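Esterase/lipase (Uncultured bacterium, PDB 3K6K) probably hydrolyses carboxylic ester bonds as an alpha/beta hydrolase related to hormone-sensitive lipase. Local coordinates at residues Arg72-Gly77 and Ser111-Ser116. Sequence-based numbering, arbitrary orientation.
Sequences RQATDG and SATLWS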
ATOM      1  N   ARG A  72     -30.159   6.356   1.189  1.00 25.09           N
ATOM      2  CA  ARG A  72     -29.486   6.801   2.382  1.00 25.08           C
ATOM      3  C   ARG A  72     -29.622   5.702   3.412  1.00 24.72           C
ATOM      4  O   ARG A  72     -30.683   5.051   3.492  1.00 24.96           O
ATOM      5  CB  ARG A  72     -30.135   8.096   2.864  1.00 25.93           C
ATOM      6  CG  ARG A  72     -29.452   8.742   4.040  1.00 27.42           C
ATOM      7  CD  ARG A  72     -30.055  10.090   4.447  1.00 32.74           C
ATOM      8  NE  ARG A  72     -31.166   9.948   5.381  1.00 36.72           N
ATOM      9  CZ  ARG A  72     -32.366  10.480   5.171  1.00 40.29           C
ATOM     10  NH1 ARG A  72     -32.592  11.206   4.062  1.00 39.88           N
ATOM     11  NH2 ARG A  72     -33.329  10.300   6.077  1.00 42.09           N
ATOM     12  N   GLN A  73     -28.563   5.488   4.197  1.00 23.95           N
ATOM     13  CA  GLN A  73     -28.431   4.297   5.029  1.00 22.87           C
ATOM     14  C   GLN A  73     -27.742   4.679   6.321  1.00 24.44           C
ATOM     15  O   GLN A  73     -26.680   5.362   6.313  1.00 24.14           O
ATOM     16  CB  GLN A  73     -27.603   3.199   4.286  1.00 22.84           C
ATOM     17  CG  GLN A  73     -27.974   3.002   2.820  1.00 18.78           C
ATOM     18  CD  GLN A  73     -27.164   1.962   2.030  1.00 18.48           C
ATOM     19  OE1 GLN A  73     -27.096   2.048   0.789  1.00 22.48           O
ATOM     20  NE2 GLN A  73     -26.612   0.965   2.702  1.00 11.69           N
ATOM     21  N   ALA A  74     -28.326   4.240   7.423  1.00 24.49           N
ATOM     22  CA  ALA A  74     -27.832   4.572   8.749  1.00 26.92           C
ATOM     23  C   ALA A  74     -28.597   3.845   9.869  1.00 29.35           C
ATOM     24  O   ALA A  74     -29.788   3.466   9.715  1.00 29.14           O
ATOM     25  CB  ALA A  74     -27.928   6.047   8.966  1.00 26.83           C
ATOM     26  N   THR A  75     -27.944   3.691  10.988  1.00 31.72           N
ATOM     27  CA  THR A  75     -28.602   3.385  12.208  1.00 34.92           C
ATOM     28  C   THR A  75     -29.133   4.645  12.896  1.00 37.70           C
ATOM     29  O   THR A  75     -28.678   5.733  12.696  1.00 37.92           O
ATOM     30  CB  THR A  75     -27.705   2.647  13.221  1.00 34.91           C
ATOM     31  OG1 THR A  75     -26.574   3.446  13.559  1.00 34.36           O
ATOM     32  CG2 THR A  75     -27.287   1.367  12.716  1.00 33.03           C
ATOM     33  N   ASP A  76     -30.135   4.414  13.712  1.00 40.34           N
ATOM     34  CA  ASP A  76     -30.605   5.253  14.777  1.00 42.14           C
ATOM     35  C   ASP A  76     -29.444   5.828  15.595  1.00 42.37           C
ATOM     36  O   ASP A  76     -29.471   6.952  16.033  1.00 42.64           O
ATOM     37  CB  ASP A  76     -31.483   4.365  15.646  1.00 42.52           C
ATOM     38  CG  ASP A  76     -32.303   5.116  16.621  1.00 46.64           C
ATOM     39  OD1 ASP A  76     -32.406   4.617  17.737  1.00 50.29           O
ATOM     40  OD2 ASP A  76     -32.845   6.177  16.303  1.00 47.68           O
ATOM     41  N   GLY A  77     -28.413   5.056  15.812  1.00 41.95           N
ATOM     42  CA  GLY A  77     -27.306   5.583  16.569  1.00 42.04           C
ATOM     43  C   GLY A  77     -26.214   6.429  15.940  1.00 41.57           C
ATOM     44  O   GLY A  77     -25.231   6.662  16.575  1.00 41.63           O
ATOM     45  N   SER A 111     -20.623   4.084  12.140  1.00 29.19           N
ATOM     46  CA  SER A 111     -21.577   5.051  12.771  1.00 29.63           C
ATOM     47  C   SER A 111     -21.854   6.281  11.881  1.00 28.85           C
ATOM     48  O   SER A 111     -21.981   7.422  12.362  1.00 29.77           O
ATOM     49  CB  SER A 111     -21.109   5.506  14.180  1.00 30.38           C
ATOM     50  OG  SER A 111     -21.563   4.637  15.216  1.00 33.51           O
ATOM     51  N   ALA A 112     -21.940   6.035  10.588  1.00 26.49           N
ATOM     52  CA  ALA A 112     -22.109   7.077   9.620  1.00 25.06           C
ATOM     53  C   ALA A 112     -23.464   6.958   8.915  1.00 24.73           C
ATOM     54  O   ALA A 112     -24.159   5.907   8.937  1.00 24.43           O
ATOM     55  CB  ALA A 112     -20.987   6.994   8.572  1.00 24.17           C
ATOM     56  N   THR A 113     -23.801   8.042   8.240  1.00 23.85           N
ATOM     57  CA  THR A 113     -24.874   8.037   7.320  1.00 23.18           C
ATOM     58  C   THR A 113     -24.241   7.858   5.958  1.00 23.69           C
ATOM     59  O   THR A 113     -23.444   8.671   5.514  1.00 24.38           O
ATOM     60  CB  THR A 113     -25.689   9.337   7.411  1.00 22.72           C
ATOM     61  OG1 THR A 113     -26.155   9.501   8.761  1.00 21.79           O
ATOM     62  CG2 THR A 113     -26.862   9.323   6.451  1.00 20.47           C
ATOM     63  N   LEU A 114     -24.627   6.804   5.268  1.00 23.30           N
ATOM     64  CA  LEU A 114     -24.039   6.535   3.985  1.00 22.21           C
ATOM     65  C   LEU A 114     -25.109   6.816   2.933  1.00 23.32           C
ATOM     66  O   LEU A 114     -26.269   6.502   3.129  1.00 25.80           O
ATOM     67  CB  LEU A 114     -23.537   5.093   3.965  1.00 20.10           C
ATOM     68  CG  LEU A 114     -22.940   4.566   2.669  1.00 17.27           C
ATOM     69  CD1 LEU A 114     -21.862   3.484   2.971  1.00 13.26           C
ATOM     70  CD2 LEU A 114     -24.063   3.982   1.808  1.00 13.48           C
ATOM     71  N   TRP A 115     -24.719   7.395   1.814  1.00 23.16           N
ATOM     72  CA  TRP A 115     -25.636   7.807   0.772  1.00 22.77           C
ATOM     73  C   TRP A 115     -25.099   7.062  -0.421  1.00 22.27           C
ATOM     74  O   TRP A 115     -24.065   7.454  -0.940  1.00 22.38           O
ATOM     75  CB  TRP A 115     -25.454   9.297   0.459  1.00 21.98           C
ATOM     76  CG  TRP A 115     -25.740  10.204   1.623  1.00 23.55           C
ATOM     77  CD1 TRP A 115     -24.961  10.394   2.717  1.00 23.16           C
ATOM     78  CD2 TRP A 115     -26.905  11.036   1.804  1.00 23.40           C
ATOM     79  NE1 TRP A 115     -25.547  11.290   3.571  1.00 25.13           N
ATOM     80  CE2 TRP A 115     -26.745  11.704   3.036  1.00 23.91           C
ATOM     81  CE3 TRP A 115     -28.076  11.273   1.037  1.00 24.52           C
ATOM     82  CZ2 TRP A 115     -27.724  12.598   3.557  1.00 22.32           C
ATOM     83  CZ3 TRP A 115     -29.039  12.175   1.524  1.00 23.36           C
ATOM     84  CH2 TRP A 115     -28.853  12.835   2.786  1.00 22.76           C
ATOM     85  N   SER A 116     -25.784   5.998  -0.835  1.00 21.47           N
ATOM     86  CA  SER A 116     -25.331   5.207  -1.958  1.00 20.35           C
ATOM     87  C   SER A 116     -25.949   5.722  -3.242  1.00 20.40           C
ATOM     88  O   SER A 116     -27.181   5.627  -3.478  1.00 20.91           O
ATOM     89  CB  SER A 116     -25.571   3.699  -1.715  1.00 20.38           C
ATOM     90  OG  SER A 116     -25.105   2.928  -2.823  1.00 17.98           O
TER
HETATM   91  O   HOH W   1     -25.623   0.647  -1.656  1.00 11.24           O
HETATM   92  O   HOH W   2     -25.220   4.027  10.763  1.00 17.73           O
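From its CB, which lies near the carbonyl O of L114, the side chain of R72 leaves strand 68-74 with CG anti to the backbone N and runs alongside W115. CG meets the methyl CG2 of T113 at 3.6 Å. One carbon further on, CD sits over one face of the W115 indole, 3.6 Å from the centroid of the six-membered ring, a CH-pi contact displaced toward the rim. There the chain bends (chi3 87°), so the guanidinium turns off the ring, its plane 57° from that of the indole, with T113 CG2 at its edge. W115 also gives its NE1 hydrogen to H82 ND1; an alanine here would remove the indole and its NE1, and would probably leave the R72 chain less well held. This is the antiparallel beginning of the alpha/beta hydrolase sheet: strand 68-74 pairs with 113-117, which then runs parallel to strand 82-86. Q73 and L114 form the hydrogen-bonded pair; L114 N reaches Q73 O almost straight (2.7 Å, 171°), while Q73 N to L114 O is more bent. On their face, under helix 96-110, Q73 CD packs against L114 CD2 at 3.7 Å. Q73 NE2 bonds T103 OG1, and a water donates to Q73 OE1 while accepting from S116 OG. Beyond A74 and T113 the two chains diverge, and a second water spans them, accepting from T75 N and donating to A112 O.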